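Local coordinates for protein 2,3-bisphosphoglycerate-independent phosphoglycerate mutase (Pyrococcus horikoshii, PDB 2ZKT) that probably interconverts 2-phosphoglycerate and 3-phosphoglycerate in glycolysis, as a metal-binding phosphoglycerate mutase that needs no 2,3-bisphosphoglycerate cofactor, at residues T62-I67 / F296-F301; F68-Y73 / R260-D265; G274-N279 / D310-L315. All blocks are in the same frame, centred on the assembly; numbering follows the deposited sequence.

Interaction 1: residues T62-I67 / F296-F301; sequences TAHLSI and FVFLHF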
loop_
_atom_site.group_PDB
_atom_site.type_symbol
_atom_site.label_atom_id
_atom_site.label_comp_id
_atom_site.label_asym_id
_atom_site.label_seq_id
_atom_site.Cartn_x
_atom_site.Cartn_y
_atom_site.Cartn_z
ATOM N N THR B 62 27.903 -2.641 7.848
ATOM C CA THR B 62 27.945 -3.955 8.503
ATOM C C THR B 62 26.707 -4.819 8.146
ATOM O O THR B 62 26.789 -6.052 8.081
ATOM C CB THR B 62 28.018 -3.808 10.058
ATOM O OG1 THR B 62 26.865 -3.085 10.536
ATOM C CG2 THR B 62 29.301 -3.061 10.473
ATOM N N ALA B 63 25.564 -4.162 7.914
ATOM C CA ALA B 63 24.332 -4.872 7.563
ATOM C C ALA B 63 24.464 -5.501 6.182
ATOM O O ALA B 63 23.955 -6.604 5.938
ATOM C CB ALA B 63 23.122 -3.911 7.585
ATOM N N HIS B 64 25.151 -4.800 5.276
ATOM C CA HIS B 64 25.310 -5.305 3.913
ATOM C C HIS B 64 26.390 -6.398 3.811
ATOM O O HIS B 64 26.332 -7.281 2.965
ATOM C CB HIS B 64 25.629 -4.131 2.973
ATOM C CG HIS B 64 24.350 -3.487 2.484
ATOM N ND1 HIS B 64 23.824 -2.349 3.009
ATOM C CD2 HIS B 64 23.511 -3.914 1.440
ATOM C CE1 HIS B 64 22.705 -2.091 2.289
ATOM N NE2 HIS B 64 22.497 -3.014 1.341
ATOM N N LEU B 65 27.435 -6.307 4.670
ATOM C CA LEU B 65 28.393 -7.415 4.684
ATOM C C LEU B 65 27.650 -8.697 5.054
ATOM O O LEU B 65 27.906 -9.792 4.563
ATOM C CB LEU B 65 29.472 -7.156 5.753
ATOM C CG LEU B 65 30.622 -6.232 5.309
ATOM C CD1 LEU B 65 31.477 -5.791 6.492
ATOM C CD2 LEU B 65 31.600 -6.879 4.324
ATOM N N SER B 66 26.710 -8.513 6.005
ATOM C CA SER B 66 25.889 -9.628 6.464
ATOM C C SER B 66 24.975 -10.150 5.347
ATOM O O SER B 66 24.925 -11.343 5.065
ATOM C CB SER B 66 25.052 -9.139 7.658
ATOM O OG SER B 66 24.271 -10.215 8.178
ATOM N N ILE B 67 24.250 -9.241 4.697
ATOM C CA ILE B 67 23.347 -9.589 3.603
ATOM C C ILE B 67 24.091 -10.314 2.471
ATOM O O ILE B 67 23.527 -11.211 1.837
ATOM C CB ILE B 67 22.671 -8.318 3.029
ATOM C CG1 ILE B 67 21.757 -7.681 4.094
ATOM C CG2 ILE B 67 21.900 -8.649 1.761
ATOM C CD1 ILE B 67 20.580 -8.546 4.547
ATOM N N PHE B 296 24.118 -13.650 -10.527
ATOM C CA PHE B 296 23.541 -13.064 -9.320
ATOM C C PHE B 296 23.483 -11.545 -9.460
ATOM O O PHE B 296 24.504 -10.900 -9.752
ATOM C CB PHE B 296 24.409 -13.432 -8.104
ATOM C CG PHE B 296 23.729 -13.210 -6.784
ATOM C CD1 PHE B 296 22.870 -14.180 -6.257
ATOM C CD2 PHE B 296 23.919 -12.022 -6.075
ATOM C CE1 PHE B 296 22.211 -13.972 -5.049
ATOM C CE2 PHE B 296 23.261 -11.804 -4.859
ATOM C CZ PHE B 296 22.409 -12.775 -4.347
ATOM N N VAL B 297 22.292 -10.975 -9.248
ATOM C CA VAL B 297 22.115 -9.529 -9.341
ATOM C C VAL B 297 21.560 -8.969 -8.031
ATOM O O VAL B 297 20.614 -9.518 -7.449
ATOM C CB VAL B 297 21.157 -9.142 -10.525
ATOM C CG1 VAL B 297 20.784 -7.663 -10.457
ATOM C CG2 VAL B 297 21.845 -9.434 -11.866
ATOM N N PHE B 298 22.162 -7.872 -7.577
ATOM C CA PHE B 298 21.764 -7.200 -6.344
ATOM C C PHE B 298 21.201 -5.811 -6.690
ATOM O O PHE B 298 21.826 -5.043 -7.421
ATOM C CB PHE B 298 22.993 -7.069 -5.423
ATOM C CG PHE B 298 22.768 -6.195 -4.219
ATOM C CD1 PHE B 298 21.889 -6.587 -3.203
ATOM C CD2 PHE B 298 23.423 -4.968 -4.105
ATOM C CE1 PHE B 298 21.665 -5.762 -2.087
ATOM C CE2 PHE B 298 23.204 -4.131 -2.992
ATOM C CZ PHE B 298 22.324 -4.529 -1.982
ATOM N N LEU B 299 20.019 -5.492 -6.170
ATOM C CA LEU B 299 19.378 -4.199 -6.424
ATOM C C LEU B 299 19.115 -3.490 -5.093
ATOM O O LEU B 299 18.502 -4.058 -4.178
ATOM C CB LEU B 299 18.054 -4.407 -7.181
ATOM C CG LEU B 299 17.132 -3.192 -7.379
ATOM C CD1 LEU B 299 17.876 -2.047 -8.049
ATOM C CD2 LEU B 299 15.939 -3.607 -8.222
ATOM N N HIS B 300 19.578 -2.247 -4.991
ATOM C CA HIS B 300 19.408 -1.466 -3.768
ATOM C C HIS B 300 18.516 -0.232 -3.995
ATOM O O HIS B 300 18.617 0.438 -5.024
ATOM C CB HIS B 300 20.797 -1.059 -3.255
ATOM C CG HIS B 300 20.795 -0.470 -1.877
ATOM N ND1 HIS B 300 20.512 0.860 -1.633
ATOM C CD2 HIS B 300 21.049 -1.029 -0.667
ATOM C CE1 HIS B 300 20.593 1.097 -0.330
ATOM N NE2 HIS B 300 20.918 -0.034 0.277
ATOM N N PHE B 301 17.632 0.043 -3.034
ATOM C CA PHE B 301 16.708 1.189 -3.083
ATOM C C PHE B 301 16.847 1.877 -1.727
ATOM O O PHE B 301 16.398 1.343 -0.717
ATOM C CB PHE B 301 15.266 0.696 -3.277
ATOM C CG PHE B 301 14.251 1.803 -3.418
ATOM C CD1 PHE B 301 14.241 2.622 -4.556
ATOM C CD2 PHE B 301 13.297 2.026 -2.417
ATOM C CE1 PHE B 301 13.294 3.642 -4.694
ATOM C CE2 PHE B 301 12.345 3.045 -2.541
ATOM C CZ PHE B 301 12.339 3.857 -3.685
#
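His64 meets Phe298 and His300 in a small aromatic cluster that joins helix 60-67 to strand 296-301 of the central mixed sheet, the core of this alkaline-phosphatase-like fold. The His64 ring meets each of the other two rim to rim, with neither over the other's face. The His64 side chain crosses both strand side chains at about a right angle. Against Phe298 its ring is nearly perpendicular, with planes 82° apart and centroids 5.8 Å apart. Against His300 the planes are at 45° and the centroids 5.0 Å apart. Two residues apart on one strand, Phe298 and His300 point from the same side of the sheet, toward the helix; both hold CG anti to the backbone N. His64 ND1 is hydrogen-bonded to the carbonyl O of Ser60, a zinc ligand. His300 NE2 makes a weak hydrogen bond to Asp13, another ligand of that zinc ion. With an alanine in place of His64, the rims of Phe298 and His300 would probably lose their partner from the helix, and the Ser60 carbonyl this bond. At the rim of the cluster, Phe298 CZ touches His64 NE2 at 3.7 Å. His300 CD2 comes to 3.2 Å from His64 NE2.

Interaction 2: residues F68-Y73 / R260-D265; sequences FGYDPY and RAVGFD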
loop_
_atom_site.group_PDB
_atom_site.type_symbol
_atom_site.label_atom_id
_atom_site.label_comp_id
_atom_site.label_asym_id
_atom_site.label_seq_id
_atom_site.Cartn_x
_atom_site.Cartn_y
_atom_site.Cartn_z
ATOM N N PHE B 68 25.347 -9.932 2.215
ATOM C CA PHE B 68 26.119 -10.580 1.144
ATOM C C PHE B 68 26.639 -11.968 1.530
ATOM O O PHE B 68 27.244 -12.658 0.699
ATOM C CB PHE B 68 27.295 -9.690 0.691
ATOM C CG PHE B 68 26.863 -8.450 -0.051
ATOM C CD1 PHE B 68 25.964 -8.539 -1.115
ATOM C CD2 PHE B 68 27.340 -7.193 0.328
ATOM C CE1 PHE B 68 25.539 -7.379 -1.799
ATOM C CE2 PHE B 68 26.934 -6.034 -0.332
ATOM C CZ PHE B 68 26.026 -6.120 -1.401
ATOM N N GLY B 69 26.413 -12.363 2.789
ATOM C CA GLY B 69 26.826 -13.685 3.257
ATOM C C GLY B 69 28.006 -13.762 4.215
ATOM O O GLY B 69 28.511 -14.852 4.504
ATOM N N TYR B 70 28.457 -12.620 4.725
ATOM C CA TYR B 70 29.604 -12.613 5.632
ATOM C C TYR B 70 29.197 -12.353 7.077
ATOM O O TYR B 70 28.105 -11.843 7.352
ATOM C CB TYR B 70 30.608 -11.529 5.195
ATOM C CG TYR B 70 31.147 -11.728 3.788
ATOM C CD1 TYR B 70 32.171 -12.660 3.529
ATOM C CD2 TYR B 70 30.599 -11.032 2.712
ATOM C CE1 TYR B 70 32.626 -12.889 2.233
ATOM C CE2 TYR B 70 31.042 -11.257 1.406
ATOM C CZ TYR B 70 32.054 -12.184 1.171
ATOM O OH TYR B 70 32.494 -12.391 -0.122
ATOM N N ASP B 71 30.092 -12.713 7.996
ATOM C CA ASP B 71 29.868 -12.480 9.421
ATOM C C ASP B 71 30.454 -11.088 9.700
ATOM O O ASP B 71 31.675 -10.895 9.662
ATOM C CB ASP B 71 30.593 -13.547 10.263
ATOM C CG ASP B 71 30.455 -13.309 11.762
ATOM O OD1 ASP B 71 31.081 -12.353 12.281
ATOM O OD2 ASP B 71 29.714 -14.075 12.420
ATOM N N PRO B 72 29.584 -10.102 9.974
ATOM C CA PRO B 72 30.042 -8.729 10.248
ATOM C C PRO B 72 31.041 -8.611 11.401
ATOM O O PRO B 72 32.016 -7.865 11.304
ATOM C CB PRO B 72 28.734 -7.967 10.505
ATOM C CG PRO B 72 27.813 -9.042 11.053
ATOM C CD PRO B 72 28.123 -10.234 10.184
ATOM N N TYR B 73 30.811 -9.354 12.484
ATOM C CA TYR B 73 31.714 -9.296 13.632
ATOM C C TYR B 73 33.152 -9.727 13.323
ATOM O O TYR B 73 34.090 -9.302 14.014
ATOM C CB TYR B 73 31.171 -10.142 14.793
ATOM C CG TYR B 73 30.084 -9.455 15.606
ATOM C CD1 TYR B 73 30.223 -8.120 16.008
ATOM C CD2 TYR B 73 28.939 -10.148 16.010
ATOM C CE1 TYR B 73 29.253 -7.495 16.795
ATOM C CE2 TYR B 73 27.964 -9.533 16.799
ATOM C CZ TYR B 73 28.128 -8.209 17.190
ATOM O OH TYR B 73 27.173 -7.603 17.990
ATOM N N ARG B 260 31.499 -3.469 -4.003
ATOM C CA ARG B 260 32.755 -3.519 -4.759
ATOM C C ARG B 260 33.814 -4.303 -3.999
ATOM O O ARG B 260 34.508 -5.148 -4.574
ATOM C CB ARG B 260 33.272 -2.100 -5.062
ATOM C CG ARG B 260 32.746 -1.545 -6.388
ATOM C CD ARG B 260 32.986 -0.048 -6.562
ATOM N NE ARG B 260 32.430 0.412 -7.838
ATOM C CZ ARG B 260 32.128 1.681 -8.123
ATOM N NH1 ARG B 260 32.324 2.640 -7.220
ATOM N NH2 ARG B 260 31.613 1.986 -9.310
ATOM N N ALA B 261 33.935 -4.017 -2.700
ATOM C CA ALA B 261 34.912 -4.715 -1.871
ATOM C C ALA B 261 34.745 -6.243 -1.946
ATOM O O ALA B 261 35.737 -6.960 -2.008
ATOM C CB ALA B 261 34.810 -4.239 -0.416
ATOM N N VAL B 262 33.507 -6.747 -1.957
ATOM C CA VAL B 262 33.322 -8.200 -2.004
ATOM C C VAL B 262 33.327 -8.787 -3.419
ATOM O O VAL B 262 33.167 -10.002 -3.598
ATOM C CB VAL B 262 32.042 -8.651 -1.229
ATOM C CG1 VAL B 262 32.139 -8.180 0.220
ATOM C CG2 VAL B 262 30.778 -8.103 -1.894
ATOM N N GLY B 263 33.513 -7.924 -4.423
ATOM C CA GLY B 263 33.615 -8.417 -5.794
ATOM C C GLY B 263 32.508 -8.191 -6.807
ATOM O O GLY B 263 32.532 -8.799 -7.881
ATOM N N PHE B 264 31.536 -7.336 -6.497
ATOM C CA PHE B 264 30.451 -7.082 -7.449
ATOM C C PHE B 264 30.839 -6.041 -8.502
ATOM O O PHE B 264 31.716 -5.199 -8.262
ATOM C CB PHE B 264 29.199 -6.584 -6.705
ATOM C CG PHE B 264 28.420 -7.673 -6.026
ATOM C CD1 PHE B 264 28.890 -8.258 -4.847
ATOM C CD2 PHE B 264 27.211 -8.123 -6.564
ATOM C CE1 PHE B 264 28.160 -9.269 -4.215
ATOM C CE2 PHE B 264 26.477 -9.136 -5.938
ATOM C CZ PHE B 264 26.949 -9.709 -4.766
ATOM N N ASP B 265 30.196 -6.114 -9.673
ATOM C CA ASP B 265 30.423 -5.131 -10.737
ATOM C C ASP B 265 29.272 -4.136 -10.540
ATOM O O ASP B 265 28.158 -4.364 -11.008
ATOM C CB ASP B 265 30.319 -5.771 -12.136
ATOM C CG ASP B 265 31.519 -6.646 -12.476
ATOM O OD1 ASP B 265 32.610 -6.418 -11.907
ATOM O OD2 ASP B 265 31.380 -7.553 -13.328
#
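Phe68, Tyr70, Val262 and Phe264 turn toward one another with similar first torsions. Each aromatic residue holds CG beside its backbone N, anti to the carbonyl carbon (chi1 near -70°), and Val262 places CG1 in the same way. Its two methyls then serve different rings. Val262 CG2 lies over one face of the Phe68 ring, 4.2 Å from Phe68 CD2. Val262 CG1 reaches the Tyr70 ring at an oblique angle, 3.5 Å from Tyr70 CE2, and the two side chains run past each other in opposite directions. Phe68 also meets Phe264. The two rings meet obliquely, with centroids 5.0 Å apart and planes at 38°. Phe68 CD1 and Phe264 CE1 are 3.9 Å apart.

Both segments leave a helix through a Schellman motif, with Gly69 and Gly263 at positive phi. Each glycine is flanked by contact residues: Phe68 and Tyr70 on one segment, Val262 and Phe264 on the other. The contact thus joins the C-terminal ends of helices 60-67 and 253-261. Phe238 of helix 238-242 also packs on Tyr70 and Phe264.

No hydrogen bond links the two segments. The one polar group among the touching side chains, Tyr70 OH, bonds to the carbonyl O of Met236. Cohesion here therefore rests on buried apolar surface and on the fit of rings and methyls.

Interaction 3: residues G274-N279 / D310-L315; sequences GEYNTN and DNKPKL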
loop_
_atom_site.group_PDB
_atom_site.type_symbol
_atom_site.label_atom_id
_atom_site.label_comp_id
_atom_site.label_asym_id
_atom_site.label_seq_id
_atom_site.Cartn_x
_atom_site.Cartn_y
_atom_site.Cartn_z
ATOM N N GLY B 274 19.652 7.652 -5.204
ATOM C CA GLY B 274 19.588 7.201 -3.813
ATOM C C GLY B 274 18.794 8.184 -2.942
ATOM O O GLY B 274 18.890 8.216 -1.718
ATOM N N GLU B 275 18.022 9.054 -3.633
ATOM C CA GLU B 275 17.188 10.023 -2.933
ATOM C C GLU B 275 15.747 9.972 -3.458
ATOM O O GLU B 275 15.452 9.332 -4.459
ATOM C CB GLU B 275 17.776 11.425 -3.162
ATOM C CG GLU B 275 19.196 11.569 -2.600
ATOM C CD GLU B 275 19.640 13.021 -2.664
ATOM O OE1 GLU B 275 19.693 13.579 -3.747
ATOM O OE2 GLU B 275 20.002 13.567 -1.621
ATOM N N TYR B 276 14.847 10.675 -2.766
ATOM C CA TYR B 276 13.430 10.690 -3.136
ATOM C C TYR B 276 13.157 10.894 -4.629
ATOM O O TYR B 276 12.144 10.405 -5.145
ATOM C CB TYR B 276 12.677 11.768 -2.339
ATOM C CG TYR B 276 12.776 11.611 -0.832
ATOM C CD1 TYR B 276 12.530 10.375 -0.219
ATOM C CD2 TYR B 276 13.092 12.704 -0.014
ATOM C CE1 TYR B 276 12.593 10.233 1.175
ATOM C CE2 TYR B 276 13.158 12.575 1.381
ATOM C CZ TYR B 276 12.906 11.336 1.970
ATOM O OH TYR B 276 12.950 11.213 3.346
ATOM N N ASN B 277 14.053 11.604 -5.320
ATOM C CA ASN B 277 13.863 11.875 -6.751
ATOM C C ASN B 277 14.481 10.805 -7.679
ATOM O O ASN B 277 14.576 10.972 -8.893
ATOM C CB ASN B 277 14.427 13.268 -7.075
ATOM C CG ASN B 277 15.916 13.329 -6.804
ATOM O OD1 ASN B 277 16.357 13.585 -5.687
ATOM N ND2 ASN B 277 16.711 12.997 -7.840
ATOM N N THR B 278 14.918 9.694 -7.060
ATOM C CA THR B 278 15.526 8.595 -7.816
ATOM C C THR B 278 14.587 8.030 -8.900
ATOM O O THR B 278 13.370 8.109 -8.812
ATOM C CB THR B 278 15.869 7.479 -6.817
ATOM O OG1 THR B 278 16.853 7.958 -5.902
ATOM C CG2 THR B 278 16.418 6.252 -7.554
ATOM N N ASN B 279 15.204 7.456 -9.960
ATOM C CA ASN B 279 14.420 6.719 -10.958
ATOM C C ASN B 279 14.452 5.208 -10.670
ATOM O O ASN B 279 15.346 4.480 -11.094
ATOM C CB ASN B 279 15.022 6.994 -12.343
ATOM C CG ASN B 279 14.010 6.696 -13.428
ATOM O OD1 ASN B 279 13.420 5.618 -13.485
ATOM N ND2 ASN B 279 13.873 7.650 -14.363
ATOM N N ASP B 310 13.545 10.475 9.145
ATOM C CA ASP B 310 12.790 11.716 9.365
ATOM C C ASP B 310 11.407 11.576 10.030
ATOM O O ASP B 310 10.685 12.567 10.168
ATOM C CB ASP B 310 12.638 12.479 8.044
ATOM C CG ASP B 310 13.968 12.957 7.496
ATOM O OD1 ASP B 310 14.722 13.612 8.254
ATOM O OD2 ASP B 310 14.258 12.681 6.307
ATOM N N ASN B 311 11.042 10.357 10.439
ATOM C CA ASN B 311 9.754 10.108 11.100
ATOM C C ASN B 311 8.557 10.515 10.228
ATOM O O ASN B 311 7.690 11.294 10.652
ATOM C CB ASN B 311 9.686 10.867 12.431
ATOM C CG ASN B 311 8.567 10.370 13.328
ATOM O OD1 ASN B 311 8.690 10.366 14.554
ATOM N ND2 ASN B 311 7.469 9.938 12.717
ATOM N N LYS B 312 8.516 9.971 9.010
ATOM C CA LYS B 312 7.443 10.255 8.057
ATOM C C LYS B 312 6.871 8.923 7.537
ATOM O O LYS B 312 7.201 8.472 6.427
ATOM C CB LYS B 312 8.005 11.098 6.903
ATOM C CG LYS B 312 8.585 12.435 7.368
ATOM C CD LYS B 312 9.234 13.221 6.232
ATOM C CE LYS B 312 10.496 12.530 5.715
ATOM N NZ LYS B 312 11.282 13.388 4.770
ATOM N N PRO B 313 6.003 8.279 8.349
ATOM C CA PRO B 313 5.329 6.997 8.082
ATOM C C PRO B 313 4.616 6.904 6.735
ATOM O O PRO B 313 4.789 5.930 5.990
ATOM C CB PRO B 313 4.343 6.873 9.253
ATOM C CG PRO B 313 5.059 7.561 10.353
ATOM C CD PRO B 313 5.594 8.803 9.669
ATOM N N LYS B 314 3.802 7.916 6.439
ATOM C CA LYS B 314 3.046 7.955 5.186
ATOM C C LYS B 314 4.022 8.024 4.010
ATOM O O LYS B 314 3.893 7.283 3.028
ATOM C CB LYS B 314 2.128 9.182 5.173
ATOM C CG LYS B 314 1.107 9.239 6.311
ATOM C CD LYS B 314 -0.249 8.695 5.873
ATOM C CE LYS B 314 -1.337 9.044 6.887
ATOM N NZ LYS B 314 -2.684 8.592 6.428
ATOM N N LEU B 315 5.000 8.925 4.112
ATOM C CA LEU B 315 5.992 9.082 3.053
ATOM C C LEU B 315 6.728 7.764 2.831
ATOM O O LEU B 315 6.901 7.331 1.682
ATOM C CB LEU B 315 7.003 10.180 3.423
ATOM C CG LEU B 315 8.170 10.341 2.435
ATOM C CD1 LEU B 315 7.614 10.562 1.027
ATOM C CD2 LEU B 315 9.062 11.510 2.856
#
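Tyr276 reaches across to Lys312, Asp310 and Leu315 with the far end of its ring. The packed, apolar part of the contact is with Leu315. Leu315 CD2 comes to 3.9 Å from Tyr276 CZ, and the two side chains cross at about a right angle. Leu315 holds CG anti to its backbone N (chi1 175°), which carries the methyl toward the phenol. Pro303 and Ala306 of helix 303-309 pack on Tyr276 as well, and Ala307 packs on Leu315, so this side is backed by protein.

The contact joins the loop before helix 280-291 to the link between helices 303-309 and 313-331. Tyr276 sits in a type I beta turn from Glu275 to Thr278, closed by a backbone bond of 2.7 Å from Thr278 N to Glu275 O. On the other segment, Asn311 has positive phi in a Schellman motif that ends helix 303-309. Lys312 then takes the N-cap position of helix 313-331. Arg322 of that helix bonds through NH1 to the carbonyl O of Tyr276, a second tie between the turn and the helix.

The polar side is looser. Lys312 NZ donates a hydrogen bond of 3.1 Å to Tyr276 OH, from a position oblique to the ring. The lysine chain bends at chi3 (-68°), and its amino group forms a triangle with the phenol oxygen and the Asp310 carboxylate. The salt bridge from Lys312 NZ to Asp310 OD2 is long, 3.4 Å, and its hydrogen bond is weak. Asp310 is exposed, and its carboxylate probably offsets the lysine charge only in part at this distance. Asp310 OD2 stays 3.6 Å from Tyr276 OH.

In the fold
Interactions 1 and 2 form one continuous core, with centres about 8 Å apart. Phe298 CE2 of interaction 1 lies 3.8 Å from Phe68 CZ of interaction 2, in an edge-to-face pair. Leu65 O probably accepts a hydrogen bond from Tyr70 N at 2.9 Å, where helix 60-67 ends. Interaction 2 is nested inside the chain loop closed by interaction 1. Interaction 1 is near the metal centre: the His64 side chain is about 5 Å from a zinc ion. The side chains of Phe68 and Asp310 are about 11 Å and 10 Å from a zinc ion. Interaction 3 stands apart at the surface, its centre about 19 Å and 26 Å from those of interactions 1 and 2.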